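PDB 6TAB: SLT domain-containing protein from Bdellovibrio bacteriovorus HD100, which is a lysozyme of altered substrate specificity that probably hydrolyses peptidoglycan and facilitates exit of the periplasmic predator from its prey cell. Local coordinates for residues A[224-227]-A[232-235]; A[118-123]-A[129-134]; A[165-170]-A[185-190]. All blocks are in the same frame, centred on the assembly; numbering follows the deposited sequence.

Interaction 1 of 3, residues A[224-227]-A[232-235]; sequences GGAR and LRAG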
loop_
_atom_site.group_PDB
_atom_site.type_symbol
_atom_site.label_atom_id
_atom_site.label_comp_id
_atom_site.label_asym_id
_atom_site.label_seq_id
_atom_site.Cartn_x
_atom_site.Cartn_y
_atom_site.Cartn_z
ATOM N N GLY A 224 2.464 7.112 8.969
ATOM C CA GLY A 224 1.832 5.942 8.350
ATOM C C GLY A 224 2.398 5.660 6.965
ATOM O O GLY A 224 3.617 5.749 6.711
ATOM N N GLY A 225 1.522 5.257 6.027
ATOM C CA GLY A 225 1.969 4.943 4.648
ATOM C C GLY A 225 2.570 6.156 3.942
ATOM O O GLY A 225 3.349 5.977 2.970
ATOM N N ALA A 226 2.207 7.385 4.381
ATOM C CA ALA A 226 2.802 8.607 3.771
ATOM C C ALA A 226 4.307 8.712 4.083
ATOM O O ALA A 226 5.003 9.496 3.451
ATOM C CB ALA A 226 2.050 9.842 4.213
ATOM N N ARG A 227 4.826 7.945 5.071
ATOM C CA ARG A 227 6.313 7.895 5.266
ATOM C C ARG A 227 7.019 7.416 3.977
ATOM O O ARG A 227 8.133 7.887 3.669
ATOM C CB ARG A 227 6.670 6.946 6.425
ATOM C CG ARG A 227 6.241 7.402 7.818
ATOM C CD ARG A 227 7.332 7.286 8.820
ATOM N NE ARG A 227 6.901 7.593 10.169
ATOM C CZ ARG A 227 7.783 7.843 11.135
ATOM N NH1 ARG A 227 9.068 8.096 10.834
ATOM N NH2 ARG A 227 7.360 7.883 12.388
ATOM N N LEU A 232 0.081 8.948 -1.011
ATOM C CA LEU A 232 -0.653 9.026 0.274
ATOM C C LEU A 232 -0.438 10.375 0.985
ATOM O O LEU A 232 -1.034 10.578 2.061
ATOM C CB LEU A 232 -0.275 7.846 1.194
ATOM C CG LEU A 232 -0.733 6.464 0.738
ATOM C CD1 LEU A 232 -0.271 5.391 1.708
ATOM C CD2 LEU A 232 -2.247 6.382 0.539
ATOM N N ARG A 233 0.379 11.280 0.428
ATOM C CA ARG A 233 0.668 12.609 1.019
ATOM C C ARG A 233 -0.376 13.642 0.552
ATOM O O ARG A 233 -0.540 13.894 -0.658
ATOM C CB ARG A 233 2.085 13.041 0.638
ATOM C CG ARG A 233 3.169 12.169 1.278
ATOM C CD ARG A 233 4.601 12.630 1.032
ATOM N NE ARG A 233 5.533 11.676 1.611
ATOM C CZ ARG A 233 6.824 11.923 1.835
ATOM N NH1 ARG A 233 7.393 13.007 1.331
ATOM N NH2 ARG A 233 7.544 11.110 2.599
ATOM N N ALA A 234 -1.073 14.246 1.514
ATOM C CA ALA A 234 -2.169 15.166 1.255
ATOM C C ALA A 234 -1.681 16.331 0.389
ATOM O O ALA A 234 -0.570 16.878 0.571
ATOM C CB ALA A 234 -2.737 15.692 2.553
ATOM N N GLY A 235 -2.539 16.688 -0.566
ATOM C CA GLY A 235 -2.339 17.828 -1.433
ATOM C C GLY A 235 -3.399 17.887 -2.530
ATOM O O GLY A 235 -4.292 17.022 -2.601
#
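Leu-232 lays its CD1 methyl against the backbone of Gly-225. CD1 stands 3.7 Å from Gly-225 C. The CB of Leu-232 meets the backbone N and CA of Ala-226. Ala-226 and Leu-232 are also the closest pair of CA atoms, 4.9 Å apart.

Arg-233 supplies the polar half. Its chain runs extended from CG to NE and passes the methyl of Ala-226, with CG 3.9 Å from Ala-226 CB. The guanidinium then meets the carbonyl of Ala-226 side-on. Arg-233 NE donates to Ala-226 O at 2.9 Å, and Arg-233 NH2 donates to the same oxygen at 3.1 Å. The oxygen lies close to the guanidinium plane, and both nitrogens lie in the plane of the carbonyl. Both N-H angles are bent, near 140°, as expected when two donors share one acceptor. A weak third bond joins Arg-233 NH2 to Arg-227 O at 3.4 Å. Two donors on one oxygen and a third link restrict rotation of the guanidinium. Trp-222 adds a cation-pi contact to Arg-233.

The contact lies in the SLT region, of the lysozyme clan. It closes a short bend of the loop between strand 221-222 and helix 238-248. Arg-227 points away and forms a salt bridge with Asp-211, at the end of helix 193-211. Leu-232 also packs on Ile-243 of helix 238-248.

Interaction 2 of 3, residues A[118-123]-A[129-134]; sequences PKYSSL and KQYWAF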
loop_
_atom_site.group_PDB
_atom_site.type_symbol
_atom_site.label_atom_id
_atom_site.label_comp_id
_atom_site.label_asym_id
_atom_site.label_seq_id
_atom_site.Cartn_x
_atom_site.Cartn_y
_atom_site.Cartn_z
ATOM N N PRO A 118 -14.982 6.027 7.999
ATOM C CA PRO A 118 -15.626 6.409 9.257
ATOM C C PRO A 118 -16.086 5.264 10.188
ATOM O O PRO A 118 -16.010 5.417 11.435
ATOM C CB PRO A 118 -16.786 7.308 8.769
ATOM C CG PRO A 118 -16.196 7.955 7.530
ATOM C CD PRO A 118 -15.401 6.859 6.852
ATOM N N LYS A 119 -16.505 4.124 9.615
ATOM C CA LYS A 119 -16.987 2.973 10.374
ATOM C C LYS A 119 -15.876 1.931 10.639
ATOM O O LYS A 119 -16.216 0.792 10.990
ATOM C CB LYS A 119 -18.212 2.336 9.693
ATOM C CG LYS A 119 -19.452 3.210 9.613
ATOM C CD LYS A 119 -20.626 2.481 8.957
ATOM C CE LYS A 119 -21.918 3.257 9.077
ATOM N NZ LYS A 119 -23.002 2.672 8.246
ATOM N N TYR A 120 -14.586 2.310 10.539
ATOM C CA TYR A 120 -13.495 1.338 10.677
ATOM C C TYR A 120 -13.611 0.513 11.977
ATOM O O TYR A 120 -13.316 -0.689 11.986
ATOM C CB TYR A 120 -12.122 2.052 10.584
ATOM C CG TYR A 120 -10.977 1.107 10.303
ATOM C CD1 TYR A 120 -10.308 0.479 11.343
ATOM C CD2 TYR A 120 -10.554 0.837 9.004
ATOM C CE1 TYR A 120 -9.277 -0.427 11.102
ATOM C CE2 TYR A 120 -9.559 -0.095 8.752
ATOM C CZ TYR A 120 -8.877 -0.702 9.802
ATOM O OH TYR A 120 -7.852 -1.582 9.544
ATOM N N SER A 121 -13.917 1.175 13.098
ATOM C CA SER A 121 -13.933 0.480 14.394
ATOM C C SER A 121 -14.991 -0.627 14.474
ATOM O O SER A 121 -14.908 -1.446 15.414
ATOM C CB SER A 121 -14.107 1.441 15.556
ATOM O OG SER A 121 -15.384 2.048 15.535
ATOM N N SER A 122 -15.973 -0.640 13.550
ATOM C CA SER A 122 -17.037 -1.670 13.499
ATOM C C SER A 122 -16.675 -2.881 12.618
ATOM O O SER A 122 -17.418 -3.878 12.607
ATOM C CB SER A 122 -18.352 -1.081 12.990
ATOM O OG SER A 122 -18.805 -0.034 13.824
ATOM N N LEU A 123 -15.574 -2.817 11.871
ATOM C CA LEU A 123 -15.245 -3.854 10.874
ATOM C C LEU A 123 -14.743 -5.145 11.558
ATOM O O LEU A 123 -13.934 -5.092 12.506
ATOM C CB LEU A 123 -14.186 -3.334 9.885
ATOM C CG LEU A 123 -14.579 -2.122 9.039
ATOM C CD1 LEU A 123 -13.438 -1.769 8.076
ATOM C CD2 LEU A 123 -15.884 -2.338 8.275
ATOM N N LYS A 129 -9.405 -7.027 6.135
ATOM C CA LYS A 129 -8.546 -7.575 5.037
ATOM C C LYS A 129 -9.084 -7.115 3.658
ATOM O O LYS A 129 -8.297 -6.755 2.765
ATOM C CB LYS A 129 -8.406 -9.096 5.127
ATOM C CG LYS A 129 -7.609 -9.558 6.349
ATOM C CD LYS A 129 -6.872 -10.890 6.219
ATOM C CE LYS A 129 -7.723 -12.073 5.884
ATOM N NZ LYS A 129 -7.016 -13.369 5.797
ATOM N N GLN A 130 -10.416 -7.134 3.466
ATOM C CA GLN A 130 -11.007 -6.613 2.217
ATOM C C GLN A 130 -10.650 -5.128 2.020
ATOM O O GLN A 130 -10.344 -4.710 0.860
ATOM C CB GLN A 130 -12.528 -6.842 2.194
ATOM C CG GLN A 130 -12.950 -8.302 2.022
ATOM C CD GLN A 130 -14.442 -8.479 2.173
ATOM O OE1 GLN A 130 -15.239 -7.751 1.579
ATOM N NE2 GLN A 130 -14.851 -9.476 2.945
ATOM N N TYR A 131 -10.744 -4.311 3.086
ATOM C CA TYR A 131 -10.428 -2.877 3.049
ATOM C C TYR A 131 -8.975 -2.660 2.564
ATOM O O TYR A 131 -8.694 -1.882 1.640
ATOM C CB TYR A 131 -10.655 -2.241 4.455
ATOM C CG TYR A 131 -10.236 -0.787 4.486
ATOM C CD1 TYR A 131 -11.056 0.212 3.981
ATOM C CD2 TYR A 131 -9.002 -0.394 4.986
ATOM C CE1 TYR A 131 -10.661 1.539 3.898
ATOM C CE2 TYR A 131 -8.601 0.931 4.965
ATOM C CZ TYR A 131 -9.418 1.911 4.416
ATOM O OH TYR A 131 -8.991 3.219 4.343
ATOM N N TRP A 132 -8.031 -3.335 3.249
ATOM C CA TRP A 132 -6.599 -3.109 2.947
ATOM C C TRP A 132 -6.234 -3.595 1.539
ATOM O O TRP A 132 -5.389 -2.959 0.870
ATOM C CB TRP A 132 -5.679 -3.668 4.061
ATOM C CG TRP A 132 -5.630 -2.702 5.213
ATOM C CD1 TRP A 132 -6.306 -2.792 6.403
ATOM C CD2 TRP A 132 -5.022 -1.394 5.216
ATOM N NE1 TRP A 132 -6.106 -1.660 7.170
ATOM C CE2 TRP A 132 -5.303 -0.784 6.468
ATOM C CE3 TRP A 132 -4.218 -0.715 4.301
ATOM C CZ2 TRP A 132 -4.891 0.519 6.743
ATOM C CZ3 TRP A 132 -3.755 0.542 4.615
ATOM C CH2 TRP A 132 -4.092 1.156 5.821
ATOM N N ALA A 133 -6.814 -4.717 1.084
ATOM C CA ALA A 133 -6.572 -5.129 -0.342
ATOM C C ALA A 133 -7.074 -4.053 -1.337
ATOM O O ALA A 133 -6.383 -3.743 -2.314
ATOM C CB ALA A 133 -7.154 -6.482 -0.617
ATOM N N PHE A 134 -8.237 -3.446 -1.063
ATOM C CA PHE A 134 -8.752 -2.382 -1.909
ATOM C C PHE A 134 -7.808 -1.164 -1.891
ATOM O O PHE A 134 -7.433 -0.574 -2.940
ATOM C CB PHE A 134 -10.177 -1.973 -1.514
ATOM C CG PHE A 134 -10.755 -0.920 -2.439
ATOM C CD1 PHE A 134 -10.506 0.433 -2.231
ATOM C CD2 PHE A 134 -11.462 -1.272 -3.589
ATOM C CE1 PHE A 134 -10.959 1.402 -3.116
ATOM C CE2 PHE A 134 -11.914 -0.299 -4.476
ATOM C CZ PHE A 134 -11.660 1.035 -4.257
#
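Tyr-120 turns its ring edge to the face of Tyr-131 in a T-shaped stack, against helix 125-144 of this lysozyme-like SLT domain. The contact joins the short 3-10 segment 120-122 to that helix. All three residues that carry it are buried aromatics.

The two tyrosine rings stand nearly upright to each other, with planes at 83° and centroids 5.6 Å apart. Tyr-120 CE2 leads the approach and comes 3.8 Å from Tyr-131 CD2. It touches Tyr-131 CE2 at 4.0 Å, so it meets one side of the ring rather than its middle. Both tyrosines hold CG anti to the backbone N. These torsions carry the two rings into the gap between the backbones, whose nearest CA atoms, those of Tyr-120 and Tyr-131, are 9.2 Å apart. Around the stack, Tyr-120 also touches Pro-110 and Arg-113, and Tyr-131 packs on Phe-116 and Cys-253.

The polar interaction across the contact is a single hydrogen bond between side chains, from Trp-132 to Tyr-120. It gives the buried phenol oxygen a donor and fixes the far end of the Tyr-120 ring beside the indole. Tyr-131 OH instead reaches past the contact to Ser-247 of helix 238-248, so its polar end ties in a third part of the fold. Tyr-120 and Trp-132 cross at about a right angle. Trp-132 NE1 donates to Tyr-120 OH at 2.9 Å, with an N-H angle of 156° and the oxygen 9° out of the indole plane.

Interaction 3 of 3, residues A[165-170]-A[185-190]; sequences ISRGLL and KSTKDL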
loop_
_atom_site.group_PDB
_atom_site.type_symbol
_atom_site.label_atom_id
_atom_site.label_comp_id
_atom_site.label_asym_id
_atom_site.label_seq_id
_atom_site.Cartn_x
_atom_site.Cartn_y
_atom_site.Cartn_z
ATOM N N ILE A 165 16.346 3.455 -8.401
ATOM C CA ILE A 165 15.374 2.970 -9.405
ATOM C C ILE A 165 14.175 2.368 -8.658
ATOM O O ILE A 165 14.313 1.357 -7.938
ATOM C CB ILE A 165 16.025 1.985 -10.411
ATOM C CG1 ILE A 165 17.281 2.585 -11.088
ATOM C CG2 ILE A 165 14.986 1.526 -11.434
ATOM C CD1 ILE A 165 18.082 1.618 -11.958
ATOM N N SER A 166 12.989 2.974 -8.844
ATOM C CA SER A 166 11.755 2.489 -8.260
ATOM C C SER A 166 11.119 1.460 -9.213
ATOM O O SER A 166 11.091 1.712 -10.433
ATOM C CB SER A 166 10.842 3.670 -7.957
ATOM O OG SER A 166 11.414 4.517 -6.958
ATOM N N ARG A 167 10.586 0.358 -8.665
ATOM C CA ARG A 167 10.213 -0.795 -9.490
ATOM C C ARG A 167 8.855 -1.396 -9.121
ATOM O O ARG A 167 8.459 -1.500 -7.943
ATOM C CB ARG A 167 11.284 -1.893 -9.385
ATOM C CG ARG A 167 12.672 -1.490 -9.874
ATOM C CD ARG A 167 13.706 -2.573 -9.704
ATOM N NE ARG A 167 15.028 -2.223 -10.180
ATOM C CZ ARG A 167 15.479 -2.216 -11.418
ATOM N NH1 ARG A 167 14.688 -2.637 -12.398
ATOM N NH2 ARG A 167 16.735 -1.817 -11.657
ATOM N N GLY A 168 8.173 -1.896 -10.171
ATOM C CA GLY A 168 7.006 -2.768 -9.971
ATOM C C GLY A 168 5.733 -2.041 -9.530
ATOM O O GLY A 168 5.614 -0.806 -9.599
ATOM N N LEU A 169 4.781 -2.846 -9.051
ATOM C CA LEU A 169 3.393 -2.393 -8.837
ATOM C C LEU A 169 3.324 -1.165 -7.907
ATOM O O LEU A 169 2.524 -0.231 -8.151
ATOM C CB LEU A 169 2.524 -3.536 -8.300
ATOM C CG LEU A 169 2.231 -4.686 -9.259
ATOM C CD1 LEU A 169 1.362 -5.712 -8.549
ATOM C CD2 LEU A 169 1.592 -4.193 -10.560
ATOM N N LEU A 170 4.074 -1.203 -6.780
ATOM C CA LEU A 170 4.047 -0.134 -5.743
ATOM C C LEU A 170 5.299 0.774 -5.796
ATOM O O LEU A 170 5.504 1.607 -4.912
ATOM C CB LEU A 170 3.885 -0.792 -4.358
ATOM C CG LEU A 170 2.513 -1.409 -4.073
ATOM C CD1 LEU A 170 2.563 -2.296 -2.840
ATOM C CD2 LEU A 170 1.445 -0.334 -3.939
ATOM N N LYS A 185 16.180 -10.892 -3.745
ATOM C CA LYS A 185 17.507 -11.455 -4.066
ATOM C C LYS A 185 18.195 -10.713 -5.228
ATOM O O LYS A 185 19.423 -10.640 -5.272
ATOM C CB LYS A 185 17.385 -12.957 -4.332
ATOM C CG LYS A 185 17.069 -13.780 -3.085
ATOM C CD LYS A 185 17.238 -15.275 -3.255
ATOM C CE LYS A 185 16.373 -15.873 -4.350
ATOM N NZ LYS A 185 14.924 -15.773 -4.042
ATOM N N SER A 186 17.403 -10.165 -6.159
ATOM C CA SER A 186 17.878 -9.417 -7.320
ATOM C C SER A 186 16.814 -8.409 -7.751
ATOM O O SER A 186 15.677 -8.443 -7.265
ATOM C CB SER A 186 18.217 -10.324 -8.476
ATOM O OG SER A 186 17.045 -10.821 -9.104
ATOM N N THR A 187 17.184 -7.516 -8.665
ATOM C CA THR A 187 16.227 -6.503 -9.130
ATOM C C THR A 187 15.007 -7.165 -9.807
ATOM O O THR A 187 13.885 -6.631 -9.726
ATOM C CB THR A 187 16.879 -5.438 -10.018
ATOM O OG1 THR A 187 17.495 -6.098 -11.120
ATOM C CG2 THR A 187 17.863 -4.590 -9.249
ATOM N N LYS A 188 15.193 -8.327 -10.440
ATOM C CA LYS A 188 14.063 -9.027 -11.097
ATOM C C LYS A 188 12.930 -9.348 -10.101
ATOM O O LYS A 188 11.741 -9.344 -10.452
ATOM C CB LYS A 188 14.533 -10.314 -11.776
ATOM C CG LYS A 188 13.487 -11.029 -12.611
ATOM C CD LYS A 188 14.047 -12.176 -13.436
ATOM C CE LYS A 188 12.988 -12.829 -14.298
ATOM N NZ LYS A 188 13.525 -13.993 -15.036
ATOM N N ASP A 189 13.292 -9.611 -8.844
ATOM C CA ASP A 189 12.308 -9.975 -7.817
ATOM C C ASP A 189 11.306 -8.838 -7.527
ATOM O O ASP A 189 10.160 -9.121 -7.114
ATOM C CB ASP A 189 13.010 -10.476 -6.549
ATOM C CG ASP A 189 13.748 -11.791 -6.789
ATOM O OD1 ASP A 189 13.078 -12.778 -7.176
ATOM O OD2 ASP A 189 14.997 -11.813 -6.646
ATOM N N LEU A 190 11.710 -7.570 -7.713
ATOM C CA LEU A 190 10.778 -6.440 -7.493
ATOM C C LEU A 190 9.702 -6.379 -8.602
ATOM O O LEU A 190 8.619 -5.806 -8.364
ATOM C CB LEU A 190 11.530 -5.106 -7.337
ATOM C CG LEU A 190 12.312 -4.934 -6.013
ATOM C CD1 LEU A 190 13.728 -5.509 -6.141
ATOM C CD2 LEU A 190 12.350 -3.473 -5.540
HETATM O O HOH W 1 5.723 -5.699 -9.139
#
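Leu-190 O is gripped by two donors. One is a water that links the two segments: it accepts from Leu-169 N at 3.0 Å and donates to Leu-190 O at 3.0 Å. The other is Asn-196 ND2. The chains come close at Gly-168, whose CA lies 3.8 Å from Leu-190 O. Its phi is positive.

The Arg-167 chain, extended from CG to NE, runs across Leu-190 and reaches Thr-187. Arg-167 CB packs on Leu-190 CB at 3.8 Å. The guanidinium lies between two side chains. Thr-187 CB sits 3.6 Å above one face of the group, toward the rim. Ile-165 CG2 sits over the centre of the opposite face. Arg-167 NE is 3.7 Å from Thr-187 CB, and Thr-187 CG2 touches both NE and NH2. The methyl is put there by a chi1 of 57°, which sets CG2 anti to the carbonyl carbon. Arg-167 NH1 bonds His-191, just past segment 185-190.

Asp-189 OD2 accepts from Ser-186 N at 3.0 Å through its anti lone pair. Lys-185 N adds a weak bond to the same oxygen. These bonds are consistent with a fixed turn leading into Thr-187.

Within the lysozyme-clan SLT region, the contact joins the end of strand 163-167 to the loop before helix 193-211. Asn-196 of that helix also bonds Arg-167 O. Leu-169 and Leu-170 pack on helix 125-144.

Overall arrangement
From the N terminus the three contacts follow in series, and none nests within or crosses another. Interaction 2 comes first and closes the short connection from the 3-10 segment into helix 125-144. Interaction 3 follows and closes the longer excursion that leaves strand 163-167, passes through helix 174-178 and returns before helix 193-211. Interaction 1 comes last, in the loop between strand 221-222 and helix 238-248. Interactions 2 and 3 lie on opposite sides of the chain's centre, their centres about 28 Å apart. Helix 125-144 relates these two: it carries half of interaction 2, and its later part packs against segment 165-170.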